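Local coordinates for protein glutathione S-transferase (Pseudomonas fluorescens, PDB 3M3M) that binds glutathione and probably acts as a glutathione transferase, joining the tripeptide's thiol to electrophilic substrates, at residues A[22-27]-A[192-197]; A[105-110]-A[129-134]; A[140-145]-A[182-187]. One frame throughout, in Å; residues are numbered along the deposited sequence.

In the fold
Contact 1 joins the two domains of the chain, the C-terminal end of helix 13-24 in the thioredoxin-like domain and the loop after helix 182-192 in the helical domain. Contacts 2 and 3 lie wholly within the helical domain and share helix 125-146, which packs on helix 87-117 in contact 2 and on the start of helix 182-192 in contact 3; their centres are about 17 Å apart. Contacts 1 and 2 sit on opposite sides of the chain's centre, about 28 Å from centre to centre. Contact 2 comes closest to the bound ligand, the side chain of Val110 being about 8 Å from glutathione, whereas contact 1 is remote from the annotated sites.

Contact 1 (A[22-27]-A[192-197]); sequences LNLLGL and QSHPRH
Two nitrogens of Arg196 donate to the single carbonyl oxygen of Asn23: NE lies 2.9 Å and NH2 3.1 Å from Asn23 O. The oxygen sits in the guanidinium plane at its edge, and both donors lie in the carbonyl plane. A bend at chi3 (59°) brings NE there. Asn23 O also accepts the amide of Gly26, where the helix ends in a Schellman motif. The positive guanidinium lies at the C-terminal end of helix 13-24, probably a favourable place beside the helix dipole. Arg196 NH2 comes within 3.4 Å of Gly26 CA.

Apolar contact rests on Leu24, whose CD2 makes a CH-pi contact over one face of the His194 ring, 3.6 Å from the centroid and displaced toward the rim, and touches Arg196 CB at 4.0 Å. Pro195 CD lies over the opposite face.

A hydrogen bond from Arg196 N to His194 ND1 (2.9 Å), nearly in the ring plane, ties the ring to the type I turn 194-197. An alanine in place of His194 would probably leave Leu24 CD2 without its ring face and Arg196 N without this acceptor. At the surface, these contacts join the thioredoxin-like domain to the helical domain of the GST fold.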
loop_
_atom_site.group_PDB
_atom_site.type_symbol
_atom_site.label_atom_id
_atom_site.label_comp_id
_atom_site.label_asym_id
_atom_site.label_seq_id
_atom_site.Cartn_x
_atom_site.Cartn_y
_atom_site.Cartn_z
ATOM N N LEU A 22 7.833 -8.566 -2.217
ATOM C CA LEU A 22 8.351 -9.877 -2.577
ATOM C C LEU A 22 9.320 -9.793 -3.774
ATOM O O LEU A 22 10.420 -10.447 -3.755
ATOM C CB LEU A 22 7.192 -10.876 -2.820
ATOM C CG LEU A 22 6.409 -11.238 -1.524
ATOM C CD1 LEU A 22 5.076 -11.824 -2.001
ATOM C CD2 LEU A 22 7.239 -12.251 -0.712
ATOM N N ASN A 23 8.928 -9.047 -4.801
ATOM C CA ASN A 23 9.824 -8.899 -5.992
ATOM C C ASN A 23 11.096 -8.108 -5.683
ATOM O O ASN A 23 12.176 -8.468 -6.130
ATOM C CB ASN A 23 9.050 -8.307 -7.204
ATOM C CG ASN A 23 8.131 -9.345 -7.795
ATOM O OD1 ASN A 23 8.573 -10.118 -8.687
ATOM N ND2 ASN A 23 6.925 -9.480 -7.276
ATOM N N LEU A 24 10.995 -7.055 -4.876
ATOM C CA LEU A 24 12.190 -6.243 -4.580
ATOM C C LEU A 24 13.214 -7.155 -3.840
ATOM O O LEU A 24 14.404 -7.006 -4.079
ATOM C CB LEU A 24 11.852 -5.086 -3.617
ATOM C CG LEU A 24 11.176 -3.963 -4.357
ATOM C CD1 LEU A 24 10.561 -2.983 -3.231
ATOM C CD2 LEU A 24 12.175 -3.162 -5.326
ATOM N N LEU A 25 12.730 -8.100 -3.038
ATOM C CA LEU A 25 13.607 -8.986 -2.285
ATOM C C LEU A 25 13.916 -10.346 -2.948
ATOM O O LEU A 25 14.640 -11.183 -2.330
ATOM C CB LEU A 25 13.042 -9.264 -0.864
ATOM C CG LEU A 25 13.261 -8.007 -0.006
ATOM C CD1 LEU A 25 12.291 -8.056 1.207
ATOM C CD2 LEU A 25 14.723 -7.748 0.419
ATOM N N GLY A 26 13.404 -10.550 -4.181
ATOM C CA GLY A 26 13.702 -11.766 -4.889
ATOM C C GLY A 26 13.096 -12.984 -4.241
ATOM O O GLY A 26 13.696 -14.096 -4.308
ATOM N N LEU A 27 11.977 -12.824 -3.495
ATOM C CA LEU A 27 11.441 -13.971 -2.744
ATOM C C LEU A 27 10.348 -14.724 -3.538
ATOM O O LEU A 27 9.496 -14.102 -4.171
ATOM C CB LEU A 27 10.862 -13.543 -1.409
ATOM C CG LEU A 27 11.746 -12.736 -0.475
ATOM C CD1 LEU A 27 10.930 -12.176 0.697
ATOM C CD2 LEU A 27 12.852 -13.664 0.031
ATOM N N GLN A 192 10.069 4.046 -8.618
ATOM C CA GLN A 192 9.926 3.307 -9.880
ATOM C C GLN A 192 11.272 3.021 -10.573
ATOM O O GLN A 192 11.323 2.117 -11.423
ATOM C CB GLN A 192 9.128 4.183 -10.861
ATOM C CG GLN A 192 7.711 4.098 -10.663
ATOM C CD GLN A 192 7.036 5.294 -11.282
ATOM O OE1 GLN A 192 7.640 5.900 -12.198
ATOM N NE2 GLN A 192 5.785 5.661 -10.811
ATOM N N SER A 193 12.322 3.726 -10.183
ATOM C CA SER A 193 13.626 3.527 -10.748
ATOM C C SER A 193 14.409 2.416 -10.084
ATOM O O SER A 193 15.517 2.057 -10.547
ATOM C CB SER A 193 14.429 4.848 -10.708
ATOM O OG SER A 193 14.994 5.071 -9.416
ATOM N N HIS A 194 13.899 1.834 -9.010
ATOM C CA HIS A 194 14.655 0.817 -8.381
ATOM C C HIS A 194 14.775 -0.349 -9.396
ATOM O O HIS A 194 13.800 -0.645 -10.129
ATOM C CB HIS A 194 13.909 0.273 -7.134
ATOM C CG HIS A 194 14.744 -0.693 -6.371
ATOM N ND1 HIS A 194 14.988 -1.996 -6.806
ATOM C CD2 HIS A 194 15.406 -0.544 -5.200
ATOM C CE1 HIS A 194 15.762 -2.608 -5.925
ATOM N NE2 HIS A 194 16.012 -1.747 -4.925
ATOM N N PRO A 195 15.981 -0.942 -9.522
ATOM C CA PRO A 195 16.139 -1.905 -10.607
ATOM C C PRO A 195 15.220 -3.144 -10.497
ATOM O O PRO A 195 14.966 -3.800 -11.536
ATOM C CB PRO A 195 17.624 -2.244 -10.537
ATOM C CG PRO A 195 18.034 -1.925 -9.070
ATOM C CD PRO A 195 17.220 -0.672 -8.756
ATOM N N ARG A 196 14.680 -3.433 -9.304
ATOM C CA ARG A 196 13.823 -4.609 -9.121
ATOM C C ARG A 196 12.368 -4.190 -8.973
ATOM O O ARG A 196 11.521 -5.084 -8.681
ATOM C CB ARG A 196 14.266 -5.424 -7.902
ATOM C CG ARG A 196 15.684 -5.999 -8.026
ATOM C CD ARG A 196 15.930 -7.022 -6.936
ATOM N NE ARG A 196 14.930 -8.131 -7.015
ATOM C CZ ARG A 196 15.073 -9.236 -7.744
ATOM N NH1 ARG A 196 16.257 -9.442 -8.397
ATOM N NH2 ARG A 196 14.111 -10.133 -7.812
ATOM N N HIS A 197 12.093 -2.916 -9.290
ATOM C CA HIS A 197 10.683 -2.405 -9.157
ATOM C C HIS A 197 9.769 -3.289 -10.054
ATOM O O HIS A 197 10.196 -3.705 -11.211
ATOM C CB HIS A 197 10.564 -0.968 -9.577
ATOM C CG HIS A 197 9.141 -0.444 -9.427
ATOM N ND1 HIS A 197 8.599 -0.226 -8.182
ATOM C CD2 HIS A 197 8.188 -0.101 -10.329
ATOM C CE1 HIS A 197 7.358 0.251 -8.312
ATOM N NE2 HIS A 197 7.070 0.307 -9.611
#

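Contact 2 (A[105-110]-A[129-134]); sequences EPYIAV and LKLHKR
Leu131 enters beside Tyr107 with its two methyls divided between neighbours. CD2 meets the tyrosine ring at its edge, in the ring plane, 3.7 Å from Tyr107 CD1, and the two side chains cross at about a right angle. CD1 turns to Val110 and lies 3.7 Å from CG1, the branch set anti to the backbone N. The backbone of Leu131 takes part as well, its O lying 3.5 Å from Tyr107 CB.

One turn on, Arg134 covers a face of the same ring. Its CB stands over the centre in a CH-pi contact, 3.5 Å from the centroid and 5° off the normal, while Pro106 CB lies over the opposite face. CD follows above the rim, 3.6 Å from Tyr107 CE1. The guanidinium is tilted 52° to the ring and presents a face to the hydroxyl; Tyr107 OH is 2.9 Å from Arg134 NH2, but the angle is too poor for a hydrogen bond.

The local axes approach to 8.3 Å with their directions 127° apart, near the kink of helix 87-117 at Pro106. Helix 125-146 crosses helix 87-117 steeply here, its direction largely reversed; Leu131 also touches Ile114 there, and on another side Ile108 and Ala109 pack against Tyr167 of helix 159-168.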
loop_
_atom_site.group_PDB
_atom_site.type_symbol
_atom_site.label_atom_id
_atom_site.label_comp_id
_atom_site.label_asym_id
_atom_site.label_seq_id
_atom_site.Cartn_x
_atom_site.Cartn_y
_atom_site.Cartn_z
ATOM N N GLU A 105 -4.825 6.099 3.354
ATOM C CA GLU A 105 -5.574 5.004 2.722
ATOM C C GLU A 105 -7.144 5.220 2.702
ATOM O O GLU A 105 -7.784 5.093 1.654
ATOM C CB GLU A 105 -5.125 3.607 3.308
ATOM C CG GLU A 105 -5.414 2.429 2.389
ATOM C CD GLU A 105 -6.774 1.843 2.530
ATOM O OE1 GLU A 105 -7.688 2.486 3.166
ATOM O OE2 GLU A 105 -7.011 0.714 1.964
ATOM N N PRO A 106 -7.788 5.589 3.848
ATOM C CA PRO A 106 -9.254 5.672 3.791
ATOM C C PRO A 106 -9.759 6.760 2.873
ATOM O O PRO A 106 -10.981 6.758 2.595
ATOM C CB PRO A 106 -9.614 6.100 5.226
ATOM C CG PRO A 106 -8.479 5.506 6.106
ATOM C CD PRO A 106 -7.285 5.815 5.216
ATOM N N TYR A 107 -8.900 7.674 2.430
ATOM C CA TYR A 107 -9.356 8.761 1.511
ATOM C C TYR A 107 -8.908 8.431 0.079
ATOM O O TYR A 107 -9.689 8.487 -0.834
ATOM C CB TYR A 107 -8.789 10.131 1.975
ATOM C CG TYR A 107 -9.126 10.272 3.476
ATOM C CD1 TYR A 107 -10.428 10.161 3.885
ATOM C CD2 TYR A 107 -8.132 10.338 4.447
ATOM C CE1 TYR A 107 -10.821 10.229 5.253
ATOM C CE2 TYR A 107 -8.480 10.369 5.817
ATOM C CZ TYR A 107 -9.834 10.303 6.201
ATOM O OH TYR A 107 -10.252 10.323 7.548
ATOM N N ILE A 108 -7.620 8.084 -0.103
ATOM C CA ILE A 108 -7.078 7.819 -1.446
ATOM C C ILE A 108 -7.678 6.531 -1.947
ATOM O O ILE A 108 -8.220 6.526 -3.039
ATOM C CB ILE A 108 -5.540 7.790 -1.518
ATOM C CG1 ILE A 108 -4.922 9.064 -0.829
ATOM C CG2 ILE A 108 -5.070 7.470 -2.970
ATOM C CD1 ILE A 108 -5.214 10.380 -1.528
ATOM N N ALA A 109 -7.651 5.474 -1.157
ATOM C CA ALA A 109 -8.119 4.173 -1.657
ATOM C C ALA A 109 -9.641 4.191 -1.871
ATOM O O ALA A 109 -10.116 3.630 -2.860
ATOM C CB ALA A 109 -7.776 2.996 -0.668
ATOM N N VAL A 110 -10.391 4.798 -0.943
ATOM C CA VAL A 110 -11.849 4.769 -1.062
ATOM C C VAL A 110 -12.323 5.687 -2.216
ATOM O O VAL A 110 -13.276 5.340 -2.940
ATOM C CB VAL A 110 -12.531 5.074 0.313
ATOM C CG1 VAL A 110 -14.084 4.994 0.241
ATOM C CG2 VAL A 110 -12.080 4.013 1.337
ATOM N N LEU A 129 -16.339 13.954 -2.410
ATOM C CA LEU A 129 -15.706 15.270 -2.265
ATOM C C LEU A 129 -15.046 15.452 -0.886
ATOM O O LEU A 129 -14.019 16.079 -0.855
ATOM C CB LEU A 129 -16.728 16.420 -2.501
ATOM C CG LEU A 129 -17.109 16.461 -4.012
ATOM C CD1 LEU A 129 -18.268 17.488 -4.116
ATOM C CD2 LEU A 129 -15.959 16.726 -5.024
ATOM N N LYS A 130 -15.640 14.911 0.166
ATOM C CA LYS A 130 -15.035 14.958 1.530
ATOM C C LYS A 130 -13.731 14.127 1.541
ATOM O O LYS A 130 -12.705 14.560 2.119
ATOM C CB LYS A 130 -15.971 14.466 2.612
ATOM C CG LYS A 130 -17.275 15.391 2.798
ATOM C CD LYS A 130 -18.269 14.808 3.824
ATOM C CE LYS A 130 -19.165 15.919 4.407
ATOM N NZ LYS A 130 -19.987 16.576 3.342
ATOM N N LEU A 131 -13.765 12.953 0.892
ATOM C CA LEU A 131 -12.524 12.122 0.769
ATOM C C LEU A 131 -11.473 12.913 0.021
ATOM O O LEU A 131 -10.304 12.846 0.312
ATOM C CB LEU A 131 -12.839 10.816 0.026
ATOM C CG LEU A 131 -13.918 9.937 0.642
ATOM C CD1 LEU A 131 -14.129 8.699 -0.296
ATOM C CD2 LEU A 131 -13.629 9.475 2.088
ATOM N N HIS A 132 -11.840 13.652 -1.003
ATOM C CA HIS A 132 -10.881 14.497 -1.645
ATOM C C HIS A 132 -10.230 15.488 -0.694
ATOM O O HIS A 132 -9.035 15.655 -0.709
ATOM C CB HIS A 132 -11.504 15.244 -2.855
ATOM C CG HIS A 132 -11.362 14.470 -4.123
ATOM N ND1 HIS A 132 -11.615 15.019 -5.361
ATOM C CD2 HIS A 132 -11.084 13.158 -4.326
ATOM C CE1 HIS A 132 -11.417 14.094 -6.290
ATOM N NE2 HIS A 132 -11.069 12.956 -5.683
ATOM N N LYS A 133 -11.019 16.152 0.121
ATOM C CA LYS A 133 -10.434 17.166 1.026
ATOM C C LYS A 133 -9.448 16.514 2.001
ATOM O O LYS A 133 -8.330 17.043 2.154
ATOM C CB LYS A 133 -11.531 17.869 1.852
ATOM C CG LYS A 133 -12.260 18.846 0.882
ATOM C CD LYS A 133 -13.312 19.717 1.617
ATOM C CE LYS A 133 -14.138 20.435 0.504
ATOM N NZ LYS A 133 -15.092 21.403 1.135
ATOM N N ARG A 134 -9.806 15.349 2.537
ATOM C CA ARG A 134 -8.957 14.746 3.558
ATOM C C ARG A 134 -7.761 14.100 2.859
ATOM O O ARG A 134 -6.658 14.074 3.468
ATOM C CB ARG A 134 -9.733 13.704 4.413
ATOM C CG ARG A 134 -10.778 14.461 5.240
ATOM C CD ARG A 134 -11.609 13.606 6.197
ATOM N NE ARG A 134 -11.255 13.912 7.586
ATOM C CZ ARG A 134 -11.625 13.180 8.639
ATOM N NH1 ARG A 134 -11.204 13.541 9.848
ATOM N NH2 ARG A 134 -12.406 12.090 8.495
#

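Contact 3 (A[140-145]-A[182-187]); sequences DVMEKQ and PGIQAW
Met142, a selenomethionine here, reaches across to helix 182-187 at two levels. Its CB lies 4.0 Å from Ile184 CD1, and its terminal CE approaches the six-membered part of the Trp187 indole, 3.6 Å from both CZ3 and CH2. The methyl comes in obliquely, and the chain bends at chi3 to bring CE there. Leu164 and Thr168 of helix 159-168 and His104 of helix 87-117 also touch this side chain, which therefore lies where four helices meet. Trp187 is anchored at its other end, where NE1 donates a hydrogen bond to Asp161.

Glu143 supplies the polar half. Its CG is anti to the backbone N, and a bend at chi2 (72°) brings CD round toward the start of the other helix. The carboxylate then spans two successive backbone amides, one per oxygen: Gly183 N donates to OE2 at 2.7 Å and Ile184 N to OE1 at 2.8 Å. Both amides approach on the syn side, 21° and 26° out of the carboxylate plane. This double grip limits rotation of the carboxylate and satisfies two first-turn amides that have no preceding helical turn to bond to. The negative charge is probably also stabilised by the helix dipole.

Around the carboxylate the packing is close. Pro182 CD lies 3.4 Å from OE2, although the proline nitrogen has no hydrogen to give. Gly183, lacking a side chain, lets OE2 come close to the backbone. Ile184 CG1 lies 3.3 Å from OE1, setting an apolar flank beside the bonds.

A glutamate of one helix bonding the first-turn amides of another thus joins helices 125-146 and 182-192 in the all-helical C-terminal domain of the GST fold.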
loop_
_atom_site.group_PDB
_atom_site.type_symbol
_atom_site.label_atom_id
_atom_site.label_comp_id
_atom_site.label_asym_id
_atom_site.label_seq_id
_atom_site.Cartn_x
_atom_site.Cartn_y
_atom_site.Cartn_z
ATOM N N ASP A 140 -0.539 16.651 1.141
ATOM C CA ASP A 140 0.203 17.830 1.522
ATOM C C ASP A 140 1.275 17.536 2.540
ATOM O O ASP A 140 2.412 18.028 2.447
ATOM C CB ASP A 140 -0.723 18.914 2.131
ATOM C CG ASP A 140 -1.650 19.567 1.131
ATOM O OD1 ASP A 140 -1.459 19.445 -0.133
ATOM O OD2 ASP A 140 -2.665 20.134 1.622
ATOM N N VAL A 141 0.973 16.678 3.520
ATOM C CA VAL A 141 2.034 16.232 4.462
ATOM C C VAL A 141 3.246 15.564 3.771
ATOM O O VAL A 141 4.422 15.854 4.087
ATOM C CB VAL A 141 1.425 15.259 5.519
ATOM C CG1 VAL A 141 2.548 14.695 6.423
ATOM C CG2 VAL A 141 0.320 16.016 6.367
HETATM N N MSE A 142 2.922 14.640 2.833
HETATM C CA MSE A 142 3.965 13.929 2.116
HETATM C C MSE A 142 4.793 14.950 1.272
HETATM O O MSE A 142 6.000 14.774 1.179
HETATM C CB MSE A 142 3.297 12.877 1.152
HETATM C CG MSE A 142 2.749 11.720 1.999
HETATM SE SE MSE A 142 1.742 10.579 0.680
HETATM C CE MSE A 142 3.366 10.050 -0.447
ATOM N N GLU A 143 4.097 15.868 0.598
ATOM C CA GLU A 143 4.769 16.908 -0.269
ATOM C C GLU A 143 5.756 17.704 0.554
ATOM O O GLU A 143 6.894 17.946 0.123
ATOM C CB GLU A 143 3.730 17.803 -0.945
ATOM C CG GLU A 143 4.339 18.865 -1.996
ATOM C CD GLU A 143 4.832 18.200 -3.264
ATOM O OE1 GLU A 143 4.564 16.951 -3.442
ATOM O OE2 GLU A 143 5.436 18.953 -4.070
ATOM N N LYS A 144 5.355 18.153 1.761
ATOM C CA LYS A 144 6.367 18.846 2.570
ATOM C C LYS A 144 7.564 17.990 2.914
ATOM O O LYS A 144 8.718 18.436 2.879
ATOM C CB LYS A 144 5.655 19.346 3.841
ATOM C CG LYS A 144 4.792 20.566 3.476
ATOM C CD LYS A 144 4.005 21.048 4.767
ATOM C CE LYS A 144 3.046 22.269 4.538
ATOM N NZ LYS A 144 1.775 21.834 3.737
ATOM N N GLN A 145 7.365 16.716 3.301
ATOM C CA GLN A 145 8.479 15.932 3.629
ATOM C C GLN A 145 9.397 15.670 2.411
ATOM O O GLN A 145 10.594 15.718 2.558
ATOM C CB GLN A 145 8.044 14.526 4.261
ATOM C CG GLN A 145 9.213 13.572 4.609
ATOM C CD GLN A 145 10.079 14.122 5.787
ATOM O OE1 GLN A 145 9.528 14.544 6.790
ATOM N NE2 GLN A 145 11.374 14.253 5.590
ATOM N N PRO A 182 4.652 18.172 -7.172
ATOM C CA PRO A 182 5.868 17.729 -7.838
ATOM C C PRO A 182 6.870 17.019 -6.996
ATOM O O PRO A 182 7.729 16.200 -7.563
ATOM C CB PRO A 182 6.518 19.060 -8.389
ATOM C CG PRO A 182 5.809 20.155 -7.501
ATOM C CD PRO A 182 4.441 19.641 -7.225
ATOM N N GLY A 183 6.845 17.253 -5.675
ATOM C CA GLY A 183 7.765 16.492 -4.859
ATOM C C GLY A 183 7.297 15.020 -4.814
ATOM O O GLY A 183 8.136 14.110 -4.831
ATOM N N ILE A 184 5.983 14.820 -4.667
ATOM C CA ILE A 184 5.430 13.396 -4.780
ATOM C C ILE A 184 5.778 12.747 -6.131
ATOM O O ILE A 184 6.267 11.629 -6.191
ATOM C CB ILE A 184 3.966 13.333 -4.503
ATOM C CG1 ILE A 184 3.759 13.791 -3.018
ATOM C CG2 ILE A 184 3.396 11.857 -4.694
ATOM C CD1 ILE A 184 2.217 13.728 -2.564
ATOM N N GLN A 185 5.589 13.501 -7.212
ATOM C CA GLN A 185 5.877 12.928 -8.529
ATOM C C GLN A 185 7.346 12.552 -8.631
ATOM O O GLN A 185 7.672 11.473 -9.161
ATOM C CB GLN A 185 5.407 13.907 -9.646
ATOM C CG GLN A 185 3.959 14.168 -9.708
ATOM C CD GLN A 185 3.657 15.196 -10.857
ATOM O OE1 GLN A 185 4.285 16.280 -10.913
ATOM N NE2 GLN A 185 2.666 14.880 -11.690
ATOM N N ALA A 186 8.280 13.360 -8.114
ATOM C CA ALA A 186 9.708 13.031 -8.260
ATOM C C ALA A 186 10.057 11.823 -7.373
ATOM O O ALA A 186 10.876 11.002 -7.688
ATOM C CB ALA A 186 10.602 14.272 -7.857
ATOM N N TRP A 187 9.384 11.730 -6.209
ATOM C CA TRP A 187 9.549 10.524 -5.377
ATOM C C TRP A 187 9.002 9.252 -6.056
ATOM O O TRP A 187 9.645 8.151 -5.985
ATOM C CB TRP A 187 8.850 10.814 -4.044
ATOM C CG TRP A 187 8.588 9.627 -3.145
ATOM C CD1 TRP A 187 9.405 9.035 -2.256
ATOM C CD2 TRP A 187 7.299 9.006 -3.017
ATOM N NE1 TRP A 187 8.710 7.978 -1.586
ATOM C CE2 TRP A 187 7.407 7.994 -2.003
ATOM C CE3 TRP A 187 6.075 9.240 -3.668
ATOM C CZ2 TRP A 187 6.288 7.153 -1.610
ATOM C CZ3 TRP A 187 4.934 8.406 -3.285
ATOM C CH2 TRP A 187 5.083 7.391 -2.255
#